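Local structure of TssK (Serratia sp. FS14, 5Y0E) at the interface of chains A and B. The protein forms part of the baseplate of the bacterial type VI secretion system, in which it serves as a structural component. Sequence-based numbering; all coordinates share one arbitrary frame. Chains: chain A/B, TssK.

Contact 1: the interface of chains A and B. Residues chain A 17-18, 21, 114; chain B 8-11.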
loop_
_atom_site.group_PDB
_atom_site.type_symbol
_atom_site.label_atom_id
_atom_site.label_comp_id
_atom_site.label_asym_id
_atom_site.label_seq_id
_atom_site.Cartn_x
_atom_site.Cartn_y
_atom_site.Cartn_z
ATOM N N PRO A 17 -43.698 -11.910 20.101
ATOM C CA PRO A 17 -42.611 -10.957 19.910
ATOM C C PRO A 17 -41.301 -11.652 19.657
ATOM O O PRO A 17 -40.497 -11.217 18.889
ATOM C CB PRO A 17 -42.565 -10.222 21.240
ATOM C CG PRO A 17 -43.857 -10.496 21.887
ATOM C CD PRO A 17 -44.241 -11.851 21.454
ATOM N N HIS A 18 -41.115 -12.749 20.335
ATOM C CA HIS A 18 -39.931 -13.549 20.215
ATOM C C HIS A 18 -39.506 -13.866 18.782
ATOM O O HIS A 18 -38.336 -13.888 18.497
ATOM C CB HIS A 18 -40.127 -14.829 20.993
ATOM C CG HIS A 18 -40.798 -14.639 22.310
ATOM N ND1 HIS A 18 -40.948 -13.411 22.903
ATOM C CD2 HIS A 18 -41.380 -15.526 23.142
ATOM C CE1 HIS A 18 -41.585 -13.548 24.045
ATOM N NE2 HIS A 18 -41.858 -14.823 24.216
ATOM N N GLN A 21 -37.830 -10.892 17.379
ATOM C CA GLN A 21 -36.608 -10.689 18.135
ATOM C C GLN A 21 -35.503 -11.614 17.649
ATOM O O GLN A 21 -34.418 -11.166 17.272
ATOM C CB GLN A 21 -36.895 -10.907 19.617
ATOM C CG GLN A 21 -37.864 -9.911 20.204
ATOM C CD GLN A 21 -38.174 -10.198 21.655
ATOM O OE1 GLN A 21 -37.785 -11.228 22.192
ATOM N NE2 GLN A 21 -38.901 -9.301 22.286
ATOM N N PHE A 114 -37.094 -0.104 29.352
ATOM C CA PHE A 114 -37.961 1.007 29.070
ATOM C C PHE A 114 -37.730 2.158 30.033
ATOM O O PHE A 114 -38.194 3.264 29.819
ATOM C CB PHE A 114 -39.398 0.520 29.097
ATOM C CG PHE A 114 -39.655 -0.635 28.185
ATOM C CD1 PHE A 114 -39.343 -1.905 28.567
ATOM C CD2 PHE A 114 -40.188 -0.443 26.942
ATOM C CE1 PHE A 114 -39.559 -2.968 27.734
ATOM C CE2 PHE A 114 -40.408 -1.505 26.098
ATOM C CZ PHE A 114 -40.095 -2.770 26.498
ATOM N N VAL B 8 -38.648 -2.162 18.468
ATOM C CA VAL B 8 -38.918 -2.971 19.646
ATOM C C VAL B 8 -40.234 -3.682 19.424
ATOM O O VAL B 8 -41.211 -3.069 18.990
ATOM C CB VAL B 8 -38.970 -2.121 20.925
ATOM C CG1 VAL B 8 -39.396 -2.975 22.096
ATOM C CG2 VAL B 8 -37.632 -1.502 21.199
ATOM N N TRP B 9 -40.256 -4.968 19.700
ATOM C CA TRP B 9 -41.441 -5.790 19.517
ATOM C C TRP B 9 -41.935 -6.205 20.896
ATOM O O TRP B 9 -41.280 -6.987 21.586
ATOM C CB TRP B 9 -41.123 -7.005 18.649
ATOM C CG TRP B 9 -40.322 -6.688 17.425
ATOM C CD1 TRP B 9 -38.977 -6.594 17.340
ATOM C CD2 TRP B 9 -40.820 -6.449 16.106
ATOM N NE1 TRP B 9 -38.600 -6.306 16.065
ATOM C CE2 TRP B 9 -39.715 -6.210 15.285
ATOM C CE3 TRP B 9 -42.094 -6.423 15.541
ATOM C CZ2 TRP B 9 -39.839 -5.937 13.931
ATOM C CZ3 TRP B 9 -42.214 -6.156 14.203
ATOM C CH2 TRP B 9 -41.099 -5.917 13.411
ATOM N N THR B 10 -43.077 -5.693 21.303
ATOM C CA THR B 10 -43.602 -6.009 22.611
ATOM C C THR B 10 -44.760 -6.957 22.570
ATOM O O THR B 10 -45.390 -7.119 21.565
ATOM C CB THR B 10 -44.086 -4.755 23.303
ATOM O OG1 THR B 10 -44.898 -4.018 22.403
ATOM C CG2 THR B 10 -42.933 -3.921 23.679
ATOM N N GLU B 11 -45.030 -7.599 23.687
ATOM C CA GLU B 11 -46.133 -8.503 23.750
ATOM C C GLU B 11 -47.391 -7.699 23.755
ATOM O O GLU B 11 -47.495 -6.708 24.432
ATOM C CB GLU B 11 -46.065 -9.359 24.984
ATOM C CG GLU B 11 -47.079 -10.469 24.961
ATOM C CD GLU B 11 -46.491 -11.786 24.550
ATOM O OE1 GLU B 11 -45.330 -12.037 24.861
ATOM O OE2 GLU B 11 -47.191 -12.579 23.924
#
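Residues B:Val8 to B:Glu11 run as a loop with extended backbone torsions past the first turns of helix 17-37 of chain A. A:Pro17, the first residue of that helix, carries the contact with its ring. Ring atom CB of A:Pro17 lies 3.5 Å from the carbonyl O of B:Trp9. Further round the ring, A:Pro17 CG packs on the backbone of the next residues, 3.6 Å from B:Glu11 CA. The B:Glu11 side chain leaves with CG anti to the backbone N (chi1 -170°) and bends at chi2 (100°), which turns the carboxylate back along the proline. B:Glu11 OE1 comes to 3.6 Å from A:Pro17 CD, the two side chains crossing obliquely. A:His18 stands beyond, its ring plane turned 80° from that carboxylate. A:His18 NE2 is 4.5 Å from B:Glu11 OE1; the two groups may interact electrostatically if the histidine is charged, but their charged atoms are not in contact. One turn along the helix, A:Gln21 extends beyond CG, and its amide NE2 gives a weak hydrogen bond of 3.4 Å to B:Trp9 O. This carbonyl is thus approached by both the proline and the glutamine. On the other side of the loop the A:Phe114 ring meets B:Thr10 obliquely. The threonine methyl, B:Thr10 CG2, lies 4.2 Å from the ring tip, A:Phe114 CZ.

Contact 2: the interface of chains A and B. Residues chain A 350-353, 434; chain B 391-395.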
loop_
_atom_site.group_PDB
_atom_site.type_symbol
_atom_site.label_atom_id
_atom_site.label_comp_id
_atom_site.label_asym_id
_atom_site.label_seq_id
_atom_site.Cartn_x
_atom_site.Cartn_y
_atom_site.Cartn_z
ATOM N N ARG A 350 19.351 29.882 -4.583
ATOM C CA ARG A 350 20.265 29.803 -5.707
ATOM C C ARG A 350 19.453 30.117 -6.934
ATOM O O ARG A 350 18.308 29.775 -7.000
ATOM C CB ARG A 350 20.912 28.438 -5.843
ATOM C CG ARG A 350 20.476 27.691 -7.077
ATOM C CD ARG A 350 21.586 26.914 -7.728
ATOM N NE ARG A 350 21.843 27.347 -9.088
ATOM C CZ ARG A 350 20.922 27.618 -9.985
ATOM N NH1 ARG A 350 21.264 28.006 -11.176
ATOM N NH2 ARG A 350 19.665 27.511 -9.690
ATOM N N ALA A 351 20.033 30.801 -7.894
ATOM C CA ALA A 351 19.326 31.138 -9.104
ATOM C C ALA A 351 20.299 31.379 -10.217
ATOM O O ALA A 351 21.463 31.511 -9.988
ATOM C CB ALA A 351 18.483 32.369 -8.893
ATOM N N ASP A 352 19.810 31.458 -11.437
ATOM C CA ASP A 352 20.695 31.687 -12.549
ATOM C C ASP A 352 20.834 33.146 -12.889
ATOM O O ASP A 352 20.642 33.547 -14.000
ATOM C CB ASP A 352 20.246 30.897 -13.751
ATOM C CG ASP A 352 20.831 29.529 -13.784
ATOM O OD1 ASP A 352 22.040 29.429 -13.772
ATOM O OD2 ASP A 352 20.109 28.538 -13.815
ATOM N N VAL A 353 21.171 33.939 -11.902
ATOM C CA VAL A 353 21.390 35.361 -12.115
ATOM C C VAL A 353 22.804 35.707 -11.677
ATOM O O VAL A 353 23.539 34.846 -11.200
ATOM C CB VAL A 353 20.350 36.193 -11.356
ATOM C CG1 VAL A 353 18.981 35.618 -11.587
ATOM C CG2 VAL A 353 20.667 36.202 -9.888
ATOM N N GLY A 434 15.904 29.625 -12.950
ATOM C CA GLY A 434 16.585 28.566 -12.248
ATOM C C GLY A 434 16.388 28.553 -10.756
ATOM O O GLY A 434 17.002 27.728 -10.083
ATOM N N PRO B 391 26.125 33.862 -15.961
ATOM C CA PRO B 391 26.204 34.634 -14.725
ATOM C C PRO B 391 26.753 33.811 -13.593
ATOM O O PRO B 391 27.469 34.335 -12.735
ATOM C CB PRO B 391 24.750 35.038 -14.480
ATOM C CG PRO B 391 23.995 33.909 -14.996
ATOM C CD PRO B 391 24.753 33.398 -16.209
ATOM N N VAL B 392 26.481 32.513 -13.593
ATOM C CA VAL B 392 26.850 31.664 -12.479
ATOM C C VAL B 392 26.927 30.250 -13.006
ATOM O O VAL B 392 26.420 29.949 -14.082
ATOM C CB VAL B 392 25.826 31.804 -11.330
ATOM C CG1 VAL B 392 24.676 30.865 -11.543
ATOM C CG2 VAL B 392 26.490 31.575 -10.022
ATOM N N ALA B 393 27.593 29.386 -12.267
ATOM C CA ALA B 393 27.694 28.007 -12.689
ATOM C C ALA B 393 26.300 27.464 -12.955
ATOM O O ALA B 393 25.395 27.681 -12.146
ATOM C CB ALA B 393 28.378 27.154 -11.630
ATOM N N PRO B 394 26.084 26.778 -14.065
ATOM C CA PRO B 394 24.845 26.037 -14.230
ATOM C C PRO B 394 24.683 25.054 -13.091
ATOM O O PRO B 394 25.580 24.816 -12.289
ATOM C CB PRO B 394 25.025 25.302 -15.559
ATOM C CG PRO B 394 26.262 25.810 -16.133
ATOM C CD PRO B 394 27.082 26.404 -15.068
ATOM N N ARG B 395 23.523 24.449 -13.053
ATOM C CA ARG B 395 23.146 23.603 -11.950
ATOM C C ARG B 395 23.532 22.172 -12.189
ATOM O O ARG B 395 23.600 21.392 -11.241
ATOM C CB ARG B 395 21.644 23.690 -11.769
ATOM C CG ARG B 395 21.111 24.935 -12.416
ATOM C CD ARG B 395 19.603 24.876 -12.562
ATOM N NE ARG B 395 19.012 24.637 -11.260
ATOM C CZ ARG B 395 17.840 24.041 -11.095
ATOM N NH1 ARG B 395 17.156 23.616 -12.151
ATOM N NH2 ARG B 395 17.358 23.865 -9.876
#
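Bends at chi2 (142°) and chi3 (-119°) turn the A:Arg350 side chain toward A:Asp352, while B:Arg395 stays extended through chi2 and bends at chi3 (56°), bringing its aliphatic part over the A:Arg350 guanidinium. The two arginines cross at about a right angle. B:Arg395 CG sits above one face of the A:Arg350 guanidinium, toward the rim, 3.6 Å from A:Arg350 CZ. The like-charged group is held on its own side: A:Arg350 NH1 forms a salt bridge with A:Asp352 OD2 at 2.9 Å, though as a hydrogen bond it is weak. A:Arg350 NH2 gives a hydrogen bond of 2.7 Å to the carbonyl O of A:Gly434, which lies in the guanidinium plane although the donor stands above the carbonyl plane. Together these partners help to fix the rotation of the guanidinium, and the carboxylate may offset the repulsion between the arginines. B:Val392 crosses A:Asp352, its CG1 branch reaching 3.6 Å from A:Ala351 O. The ring of B:Pro391 rests on backbone, with CB 3.5 Å from the carbonyl carbon of A:Val353. No polar bond crosses this patch. In the fold, chain A contributes the end of strand 343-350, the turn leading to helix 355-365 and the loop before strand 436-443, against the chain B loop after strand 387-389.

Contact 3: the interface of chains A and B. Residues chain A 28, 31-32, 74; chain B 26-27, 30-31.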
loop_
_atom_site.group_PDB
_atom_site.type_symbol
_atom_site.label_atom_id
_atom_site.label_comp_id
_atom_site.label_asym_id
_atom_site.label_seq_id
_atom_site.Cartn_x
_atom_site.Cartn_y
_atom_site.Cartn_z
ATOM N N GLU A 28 -28.797 -10.000 12.085
ATOM C CA GLU A 28 -27.628 -9.274 12.566
ATOM C C GLU A 28 -26.409 -10.172 12.568
ATOM O O GLU A 28 -25.340 -9.772 12.119
ATOM C CB GLU A 28 -27.885 -8.713 13.965
ATOM C CG GLU A 28 -28.309 -7.268 13.994
ATOM C CD GLU A 28 -29.081 -6.912 15.237
ATOM O OE1 GLU A 28 -28.937 -7.629 16.234
ATOM O OE2 GLU A 28 -29.840 -5.922 15.226
ATOM N N MET A 31 -24.927 -10.756 8.973
ATOM C CA MET A 31 -24.131 -9.662 8.444
ATOM C C MET A 31 -22.834 -9.519 9.204
ATOM O O MET A 31 -21.784 -9.251 8.613
ATOM C CB MET A 31 -24.931 -8.375 8.515
ATOM C CG MET A 31 -26.332 -8.583 8.052
ATOM S SD MET A 31 -27.419 -7.171 8.239
ATOM C CE MET A 31 -28.940 -8.091 8.406
ATOM N N ARG A 32 -22.894 -9.706 10.514
ATOM C CA ARG A 32 -21.703 -9.597 11.326
ATOM C C ARG A 32 -20.710 -10.684 10.963
ATOM O O ARG A 32 -19.504 -10.441 10.909
ATOM C CB ARG A 32 -22.085 -9.679 12.795
ATOM C CG ARG A 32 -21.735 -8.459 13.579
ATOM C CD ARG A 32 -21.852 -8.713 15.069
ATOM N NE ARG A 32 -23.205 -9.085 15.448
ATOM C CZ ARG A 32 -23.565 -10.304 15.811
ATOM N NH1 ARG A 32 -22.671 -11.270 15.851
ATOM N NH2 ARG A 32 -24.816 -10.546 16.138
ATOM N N PRO A 74 -22.283 -1.818 14.974
ATOM C CA PRO A 74 -22.102 -0.473 14.426
ATOM C C PRO A 74 -22.894 0.551 15.205
ATOM O O PRO A 74 -23.906 0.239 15.824
ATOM C CB PRO A 74 -22.637 -0.602 13.002
ATOM C CG PRO A 74 -23.568 -1.737 13.052
ATOM C CD PRO A 74 -23.082 -2.677 14.093
ATOM N N TYR B 26 -33.768 -0.460 9.173
ATOM C CA TYR B 26 -32.722 -0.547 10.172
ATOM C C TYR B 26 -31.710 -1.615 9.800
ATOM O O TYR B 26 -30.505 -1.389 9.888
ATOM C CB TYR B 26 -33.331 -0.832 11.541
ATOM C CG TYR B 26 -32.379 -1.518 12.469
ATOM C CD1 TYR B 26 -31.372 -0.814 13.115
ATOM C CD2 TYR B 26 -32.459 -2.873 12.682
ATOM C CE1 TYR B 26 -30.489 -1.441 13.935
ATOM C CE2 TYR B 26 -31.583 -3.505 13.504
ATOM C CZ TYR B 26 -30.597 -2.785 14.129
ATOM O OH TYR B 26 -29.727 -3.440 14.945
ATOM N N LEU B 27 -32.181 -2.793 9.404
ATOM C CA LEU B 27 -31.251 -3.843 9.024
ATOM C C LEU B 27 -30.492 -3.483 7.764
ATOM O O LEU B 27 -29.374 -3.954 7.566
ATOM C CB LEU B 27 -31.982 -5.148 8.817
ATOM C CG LEU B 27 -32.450 -5.820 10.085
ATOM C CD1 LEU B 27 -33.580 -6.732 9.726
ATOM C CD2 LEU B 27 -31.330 -6.606 10.659
ATOM N N TYR B 30 -27.824 -1.192 8.944
ATOM C CA TYR B 30 -26.877 -1.959 9.684
ATOM C C TYR B 30 -25.824 -2.528 8.781
ATOM O O TYR B 30 -24.666 -2.431 9.058
ATOM C CB TYR B 30 -27.605 -3.070 10.391
ATOM C CG TYR B 30 -26.800 -3.893 11.345
ATOM C CD1 TYR B 30 -25.920 -4.832 10.900
ATOM C CD2 TYR B 30 -26.970 -3.762 12.692
ATOM C CE1 TYR B 30 -25.203 -5.591 11.773
ATOM C CE2 TYR B 30 -26.269 -4.521 13.569
ATOM C CZ TYR B 30 -25.383 -5.432 13.106
ATOM O OH TYR B 30 -24.682 -6.188 13.994
ATOM N N MET B 31 -26.243 -3.131 7.694
ATOM C CA MET B 31 -25.331 -3.729 6.755
ATOM C C MET B 31 -24.599 -2.665 5.973
ATOM O O MET B 31 -23.461 -2.794 5.678
ATOM C CB MET B 31 -26.101 -4.670 5.840
ATOM C CG MET B 31 -25.334 -5.267 4.678
ATOM S SD MET B 31 -23.665 -5.879 4.966
ATOM C CE MET B 31 -23.929 -7.554 5.501
#
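Two methionines at the same sequence position, A:Met31 and B:Met31, make the apolar centre, where the helices 17-37 of both chains meet. B:Met31 starts with CG anti to the backbone N (chi1 173°), then bends at chi2 and chi3 so that its methyl CE turns onto CB of A:Met31. The A:Met31 chain is extended beyond CG; its sulfur SD lies 3.7 Å from B:Met31 CB, and its methyl CE reaches 3.6 Å from the CD2 branch of B:Leu27. A:Met31 SD also touches the B:Tyr30 ring at CD1, 3.8 Å away. That ring, thrown across to chain A with CG anti to the backbone N (chi1 -173°), is sandwiched between two aliphatic groups. A:Glu28 CG lies over one face, 3.8 Å from the centroid, and A:Pro74 CG lies over the ring centre on the opposite face, 4.0 Å from the centroid; both are CH-pi contacts. At the rim the B:Tyr30 side chain crosses the A:Arg32 chain obliquely, its hydroxyl OH 3.6 Å from A:Arg32 NE. Beyond the aliphatic part of A:Glu28, its carboxylate OE2 accepts a hydrogen bond of 2.5 Å from B:Tyr26 OH, met from above the carboxylate plane. The carboxylate and the B:Tyr26 ring stand 82° apart. By joining helix to helix and adding strand 74-78, the site probably holds neighbouring TssK subunits together at their N-terminal parts.

Contact 4: the interface of chains A and B. Residues chain A 133-136; chain B 21, 105, 110-112, 114.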
loop_
_atom_site.group_PDB
_atom_site.type_symbol
_atom_site.label_atom_id
_atom_site.label_comp_id
_atom_site.label_asym_id
_atom_site.label_seq_id
_atom_site.Cartn_x
_atom_site.Cartn_y
_atom_site.Cartn_z
ATOM N N ASP A 133 -46.365 5.932 6.921
ATOM C CA ASP A 133 -46.245 4.785 6.042
ATOM C C ASP A 133 -45.346 5.147 4.867
ATOM O O ASP A 133 -45.346 6.280 4.386
ATOM C CB ASP A 133 -47.634 4.366 5.559
ATOM C CG ASP A 133 -47.667 2.983 4.950
ATOM O OD1 ASP A 133 -46.880 2.693 4.031
ATOM O OD2 ASP A 133 -48.513 2.185 5.376
ATOM N N LEU A 134 -44.551 4.183 4.420
ATOM C CA LEU A 134 -43.686 4.422 3.272
ATOM C C LEU A 134 -44.414 4.298 1.937
ATOM O O LEU A 134 -43.922 4.813 0.930
ATOM C CB LEU A 134 -42.501 3.458 3.301
ATOM C CG LEU A 134 -41.408 3.762 4.323
ATOM C CD1 LEU A 134 -40.294 2.738 4.211
ATOM C CD2 LEU A 134 -40.872 5.171 4.139
ATOM N N ASN A 135 -45.565 3.633 1.914
ATOM C CA ASN A 135 -46.396 3.493 0.734
ATOM C C ASN A 135 -47.277 4.723 0.546
ATOM O O ASN A 135 -47.447 5.545 1.447
ATOM C CB ASN A 135 -47.276 2.258 0.860
ATOM C CG ASN A 135 -46.497 1.040 1.224
ATOM O OD1 ASN A 135 -45.342 0.917 0.855
ATOM N ND2 ASN A 135 -47.119 0.124 1.953
ATOM N N ALA A 136 -47.869 4.830 -0.642
ATOM C CA ALA A 136 -48.925 5.802 -0.886
ATOM C C ALA A 136 -50.323 5.234 -0.661
ATOM O O ALA A 136 -51.300 5.986 -0.715
ATOM C CB ALA A 136 -48.808 6.364 -2.301
ATOM N N GLN B 21 -41.607 -2.119 7.738
ATOM C CA GLN B 21 -40.930 -1.105 6.942
ATOM C C GLN B 21 -39.727 -0.549 7.698
ATOM O O GLN B 21 -38.608 -0.500 7.173
ATOM C CB GLN B 21 -41.907 0.013 6.554
ATOM C CG GLN B 21 -43.178 -0.438 5.807
ATOM C CD GLN B 21 -44.078 0.722 5.332
ATOM O OE1 GLN B 21 -43.942 1.861 5.769
ATOM N NE2 GLN B 21 -44.998 0.420 4.430
ATOM N N TYR B 105 -33.153 8.158 -0.517
ATOM C CA TYR B 105 -34.230 7.886 0.415
ATOM C C TYR B 105 -34.559 9.123 1.216
ATOM O O TYR B 105 -33.689 9.919 1.564
ATOM C CB TYR B 105 -33.870 6.765 1.371
ATOM C CG TYR B 105 -34.938 6.489 2.404
ATOM C CD1 TYR B 105 -35.966 5.605 2.144
ATOM C CD2 TYR B 105 -34.912 7.109 3.642
ATOM C CE1 TYR B 105 -36.929 5.346 3.074
ATOM C CE2 TYR B 105 -35.873 6.864 4.572
ATOM C CZ TYR B 105 -36.881 5.978 4.285
ATOM O OH TYR B 105 -37.847 5.724 5.217
ATOM N N GLU B 110 -42.911 9.766 0.067
ATOM C CA GLU B 110 -43.258 8.373 -0.124
ATOM C C GLU B 110 -42.148 7.611 -0.762
ATOM O O GLU B 110 -41.499 8.097 -1.660
ATOM C CB GLU B 110 -44.501 8.243 -0.975
ATOM C CG GLU B 110 -44.534 9.212 -2.134
ATOM C CD GLU B 110 -45.463 10.379 -1.892
ATOM O OE1 GLU B 110 -46.682 10.169 -1.957
ATOM O OE2 GLU B 110 -44.973 11.490 -1.630
ATOM N N ASP B 111 -41.980 6.382 -0.317
ATOM C CA ASP B 111 -40.929 5.530 -0.804
ATOM C C ASP B 111 -41.382 4.576 -1.853
ATOM O O ASP B 111 -40.674 4.328 -2.790
ATOM C CB ASP B 111 -40.357 4.716 0.340
ATOM C CG ASP B 111 -38.965 4.298 0.083
ATOM O OD1 ASP B 111 -38.230 5.116 -0.453
ATOM O OD2 ASP B 111 -38.602 3.165 0.392
ATOM N N VAL B 112 -42.561 4.023 -1.674
ATOM C CA VAL B 112 -43.093 3.076 -2.613
ATOM C C VAL B 112 -44.337 3.562 -3.301
ATOM O O VAL B 112 -45.210 4.104 -2.676
ATOM C CB VAL B 112 -43.469 1.801 -1.899
ATOM C CG1 VAL B 112 -43.983 0.795 -2.891
ATOM C CG2 VAL B 112 -42.283 1.270 -1.142
ATOM N N PHE B 114 -47.247 2.503 -6.588
ATOM C CA PHE B 114 -47.877 1.379 -7.254
ATOM C C PHE B 114 -48.175 1.664 -8.710
ATOM O O PHE B 114 -48.482 0.736 -9.459
ATOM C CB PHE B 114 -49.165 1.003 -6.517
ATOM C CG PHE B 114 -48.965 0.771 -5.053
ATOM C CD1 PHE B 114 -48.809 1.833 -4.178
ATOM C CD2 PHE B 114 -48.920 -0.511 -4.547
ATOM C CE1 PHE B 114 -48.610 1.614 -2.832
ATOM C CE2 PHE B 114 -48.721 -0.735 -3.200
ATOM C CZ PHE B 114 -48.567 0.326 -2.344
#
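The B:Gln21 amide meets the A:Asp133 carboxylate at close to a right angle, the planes 82° apart, and the B:Gln21 side chain runs past that of A:Leu134 in the opposite direction. Extended beyond CG, B:Gln21 reads the loop with both ends of its amide. B:Gln21 NE2 donates 3.0 Å to A:Asp133 OD1 from above the carboxylate plane. B:Gln21 OE1 accepts from the backbone N of A:Leu134 at 2.8 Å, on a lone pair in the carbonyl plane. A:Asp133 OD1 is gripped a second time by A:Asn135 N, 2.7 Å away on the anti lone pair, so the turn is braced from within. A:Leu134, with CG anti to the carbonyl carbon (chi1 -75°), lies side by side with B:Asp111 and crosses B:Tyr105. A:Leu134 CD2 approaches the B:Tyr105 hydroxyl and packs 3.9 Å from B:Asp111 CB. The A:Leu134 carbonyl O takes two backbone N-H groups, from B:Asp111 N at 2.8 Å and B:Val112 N at 3.0 Å. A:Asn135 CB rests 4.0 Å from B:Phe114 CZ, its amide 80° from the ring. In the fold, the chain A loop after strand 124-131 pairs in a parallel beta bridge, A:Asn135 with B:Val112 of strand 112-113, next to helix 17-37 of chain B.

Contacts 1, 3 and 4 cluster at one end of the chain pair. The C-alpha centres of contact 1 and contact 3 are about 18 Å apart, those of contact 3 and contact 4 about 22 Å, and those of contact 1 and contact 4 about 24 Å. Contact 2 lies remote, about 81 Å from contact 1 and 64 Å from contact 3 between the same centres. Helix 17-37 enters all three clustered sites, from chain A, both chains and chain B in turn. Gln21 and Phe114 meet different partners in contact 1 and contact 4, consistent with a non-two-fold arrangement; the deposited assembly holds three copies.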